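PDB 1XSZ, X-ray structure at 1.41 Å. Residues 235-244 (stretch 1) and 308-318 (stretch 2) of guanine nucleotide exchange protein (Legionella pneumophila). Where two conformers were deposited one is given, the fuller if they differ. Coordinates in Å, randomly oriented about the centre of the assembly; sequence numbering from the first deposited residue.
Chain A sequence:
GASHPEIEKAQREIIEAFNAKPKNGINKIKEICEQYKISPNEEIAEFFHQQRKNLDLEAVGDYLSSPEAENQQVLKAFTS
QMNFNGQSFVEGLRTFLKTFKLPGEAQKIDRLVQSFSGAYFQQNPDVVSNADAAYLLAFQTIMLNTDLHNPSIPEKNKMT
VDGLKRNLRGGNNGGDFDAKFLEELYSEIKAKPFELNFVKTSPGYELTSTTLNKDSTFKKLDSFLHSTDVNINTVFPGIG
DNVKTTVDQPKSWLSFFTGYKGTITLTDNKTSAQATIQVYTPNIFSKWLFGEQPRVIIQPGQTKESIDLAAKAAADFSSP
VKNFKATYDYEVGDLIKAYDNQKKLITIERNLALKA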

# COMPACT_ATOMS: atom_id res chain seq x y z
N VAL A 235 23.46 5.08 -7.99
CA VAL A 235 22.43 5.96 -7.45
C VAL A 235 22.74 6.21 -5.98
O VAL A 235 22.65 7.34 -5.50
CB VAL A 235 21.02 5.32 -7.56
CG1 VAL A 235 19.98 6.26 -6.97
CG2 VAL A 235 20.69 5.01 -9.02
N PHE A 236 23.12 5.15 -5.28
CA PHE A 236 23.45 5.22 -3.86
C PHE A 236 24.87 4.73 -3.60
O PHE A 236 25.09 3.57 -3.27
CB PHE A 236 22.48 4.35 -3.04
CG PHE A 236 21.04 4.71 -3.22
CD1 PHE A 236 20.19 3.88 -3.95
CD2 PHE A 236 20.53 5.88 -2.68
CE1 PHE A 236 18.84 4.21 -4.12
CE2 PHE A 236 19.19 6.22 -2.85
CZ PHE A 236 18.35 5.39 -3.57
N PRO A 237 25.86 5.63 -3.74
CA PRO A 237 27.27 5.25 -3.52
C PRO A 237 27.52 4.60 -2.16
O PRO A 237 28.40 3.74 -2.03
CB PRO A 237 27.99 6.58 -3.67
CG PRO A 237 27.16 7.30 -4.68
CD PRO A 237 25.76 7.02 -4.19
N GLY A 238 26.75 5.00 -1.16
CA GLY A 238 26.91 4.44 0.18
C GLY A 238 26.81 2.93 0.28
O GLY A 238 27.68 2.29 0.87
N ILE A 239 25.77 2.35 -0.30
CA ILE A 239 25.57 0.91 -0.25
C ILE A 239 26.77 0.13 -0.77
O ILE A 239 27.70 0.70 -1.34
CB ILE A 239 24.32 0.49 -1.06
CG1 ILE A 239 24.51 0.82 -2.53
CG2 ILE A 239 23.09 1.19 -0.50
CD1 ILE A 239 23.35 0.43 -3.41
N GLY A 240 26.76 -1.18 -0.55
CA GLY A 240 27.86 -2.02 -0.98
C GLY A 240 27.99 -2.20 -2.48
O GLY A 240 27.34 -1.51 -3.26
N ASP A 241 28.86 -3.13 -2.88
CA ASP A 241 29.09 -3.41 -4.29
C ASP A 241 28.42 -4.74 -4.64
O ASP A 241 28.47 -5.19 -5.79
CB ASP A 241 30.59 -3.50 -4.57
CG ASP A 241 31.34 -2.25 -4.15
OD1 ASP A 241 32.58 -2.21 -4.34
OD2 ASP A 241 30.70 -1.31 -3.64
N ASN A 242 27.79 -5.36 -3.65
CA ASN A 242 27.13 -6.65 -3.84
C ASN A 242 25.61 -6.55 -3.75
O ASN A 242 24.94 -7.52 -3.39
CB ASN A 242 27.63 -7.66 -2.81
CG ASN A 242 29.13 -7.83 -2.85
OD1 ASN A 242 29.70 -8.21 -3.87
ND2 ASN A 242 29.78 -7.55 -1.72
N VAL A 243 25.06 -5.38 -4.06
CA VAL A 243 23.62 -5.18 -4.00
C VAL A 243 23.00 -5.37 -5.38
O VAL A 243 23.35 -4.68 -6.33
CB VAL A 243 23.26 -3.78 -3.48
CG1 VAL A 243 21.74 -3.61 -3.44
CG2 VAL A 243 23.84 -3.58 -2.09
N LYS A 244 22.07 -6.31 -5.47
CA LYS A 244 21.38 -6.59 -6.72
C LYS A 244 20.01 -5.92 -6.64
O LYS A 244 19.50 -5.65 -5.55
CB LYS A 244 21.21 -8.10 -6.92
CG LYS A 244 20.35 -8.78 -5.86
CD LYS A 244 20.07 -10.23 -6.22
CE LYS A 244 19.15 -10.87 -5.19
NZ LYS A 244 18.80 -12.27 -5.56
N ASP A 308 20.06 -1.20 8.08
CA ASP A 308 21.20 -0.40 7.67
C ASP A 308 21.18 -0.10 6.18
O ASP A 308 21.56 0.98 5.75
CB ASP A 308 22.51 -1.09 8.06
CG ASP A 308 22.65 -1.25 9.56
OD1 ASP A 308 22.45 -0.25 10.29
OD2 ASP A 308 22.95 -2.38 10.01
N LEU A 309 20.73 -1.07 5.38
CA LEU A 309 20.66 -0.87 3.94
C LEU A 309 19.64 0.22 3.60
O LEU A 309 19.91 1.11 2.81
CB LEU A 309 20.28 -2.18 3.23
CG LEU A 309 20.08 -2.11 1.72
CD1 LEU A 309 21.35 -1.60 1.04
CD2 LEU A 309 19.72 -3.48 1.19
N ALA A 310 18.47 0.14 4.22
CA ALA A 310 17.44 1.14 3.98
C ALA A 310 17.89 2.52 4.47
O ALA A 310 17.69 3.53 3.79
CB ALA A 310 16.15 0.72 4.70
N ALA A 311 18.53 2.55 5.64
CA ALA A 311 19.00 3.81 6.22
C ALA A 311 20.06 4.46 5.33
O ALA A 311 20.08 5.68 5.18
CB ALA A 311 19.57 3.57 7.61
N LYS A 312 20.93 3.65 4.75
CA LYS A 312 21.97 4.18 3.87
C LYS A 312 21.35 4.81 2.63
O LYS A 312 21.76 5.89 2.19
CB LYS A 312 22.94 3.06 3.45
CG LYS A 312 23.84 2.58 4.56
CD LYS A 312 24.77 1.48 4.09
CE LYS A 312 25.60 0.93 5.23
NZ LYS A 312 26.49 -0.18 4.79
N ALA A 313 20.37 4.14 2.04
CA ALA A 313 19.72 4.68 0.86
C ALA A 313 19.06 6.02 1.20
O ALA A 313 19.22 7.01 0.49
CB ALA A 313 18.69 3.69 0.32
N ALA A 314 18.32 6.06 2.31
CA ALA A 314 17.65 7.29 2.71
C ALA A 314 18.63 8.42 3.02
O ALA A 314 18.41 9.57 2.66
CB ALA A 314 16.76 7.02 3.94
N ALA A 315 19.74 8.07 3.68
CA ALA A 315 20.75 9.06 4.04
C ALA A 315 21.53 9.59 2.85
O ALA A 315 22.11 10.67 2.93
CB ALA A 315 21.71 8.46 5.06
N ASP A 316 21.53 8.85 1.74
CA ASP A 316 22.26 9.29 0.55
C ASP A 316 21.62 10.47 -0.17
O ASP A 316 22.25 11.11 -1.01
CB ASP A 316 22.44 8.12 -0.42
CG ASP A 316 23.63 7.25 -0.06
OD1 ASP A 316 24.44 7.66 0.80
OD2 ASP A 316 23.78 6.15 -0.64
N PHE A 317 20.36 10.77 0.15
CA PHE A 317 19.69 11.91 -0.45
C PHE A 317 20.14 13.18 0.27
O PHE A 317 20.38 13.15 1.48
CB PHE A 317 18.17 11.84 -0.27
CG PHE A 317 17.47 10.87 -1.19
CD1 PHE A 317 17.42 9.51 -0.88
CD2 PHE A 317 16.83 11.32 -2.33
CE1 PHE A 317 16.73 8.62 -1.70
CE2 PHE A 317 16.14 10.44 -3.16
CZ PHE A 317 16.09 9.09 -2.83
N SER A 318 20.25 14.28 -0.46
CA SER A 318 20.61 15.55 0.16
C SER A 318 19.34 15.98 0.88
O SER A 318 19.38 16.52 1.99
CB SER A 318 20.99 16.58 -0.89
OG SER A 318 21.23 17.85 -0.30
O HOH W 1 23.11 9.17 -3.33

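Stretch 2 enters as helix, with N-to-O bonds of the i to i+4 kind such as Lys312 N to Asp308 O (2.9 Å) and Ala315 N to Ala311 O (2.8 Å). Stretch 1 is mostly irregular and becomes strand only at Val243 and Lys244. Its loop makes one local turn, marked by a weak hydrogen bond from Ile239 N to Phe236 O (3.3 Å). The backbones approach closely where this turn meets the helix: Phe236 CA lies 6.0 Å from Ala313 CA, and Gly238 CA lies 6.2 Å from Lys312 CA. In all, 403 Å² is buried, both sides summed.

The single direct hydrogen bond across the contact runs from Gly238 N to Asp316 OD2, 3.2 Å long with an angle of 138° at the hydrogen, so it is appreciably bent. Asp316, with chi1 at -83°, directs its carboxylate at the turn, and Asp316 OD2 also packs 3.3 Å from Phe236 CB. Glycine suits position 238 because an ideal CB there would point toward stretch 2 and fall 2.9 Å from Asp316 OD2, a clash. A water provides a second polar link, donating to Val235 O (2.9 Å) and to Asp316 O (3.1 Å); it thus joins the two backbones through carbonyls alone.

Phe236 has the largest covered area of any residue here, 84 Å² for the whole residue. Its CA-to-CB bond points toward the helix, and chi1 in the m well sets the ring over Ala313. The CB of Ala313 sits 4.1 Å from the centroid of the Phe236 ring and 10° off the normal, a CH-pi contact over one face. The small methyl fits this place: it meets the ring while the backbone also comes close, with Phe236 CE2 3.4 Å from Ala313 O. At the ring edge, Phe236 CE2 reaches Phe317 CE1 at 3.6 Å. The two aromatic planes are inclined at 56° with centroids 5.9 Å apart, an oblique pairing.

A second apolar patch forms around Leu309. Its CA-to-CB bond points sideways, but its end comes nearer, bringing Leu309 CD1 to 3.6 Å from Ile239 CG2 and 4.5 Å from Val243 CG2. Branched aliphatic side chains suit this buried site, since their methyls meet without leaving a polar group unpaired. Lys312 borders the patch with its aliphatic portion: Lys312 CB is 4.4 Å from Ile239 CG2, and Lys312 CD is 4.4 Å from Gly238 O. The extended chain carries NZ beyond these contacts, so the residue can cover the turn while remaining partly exposed.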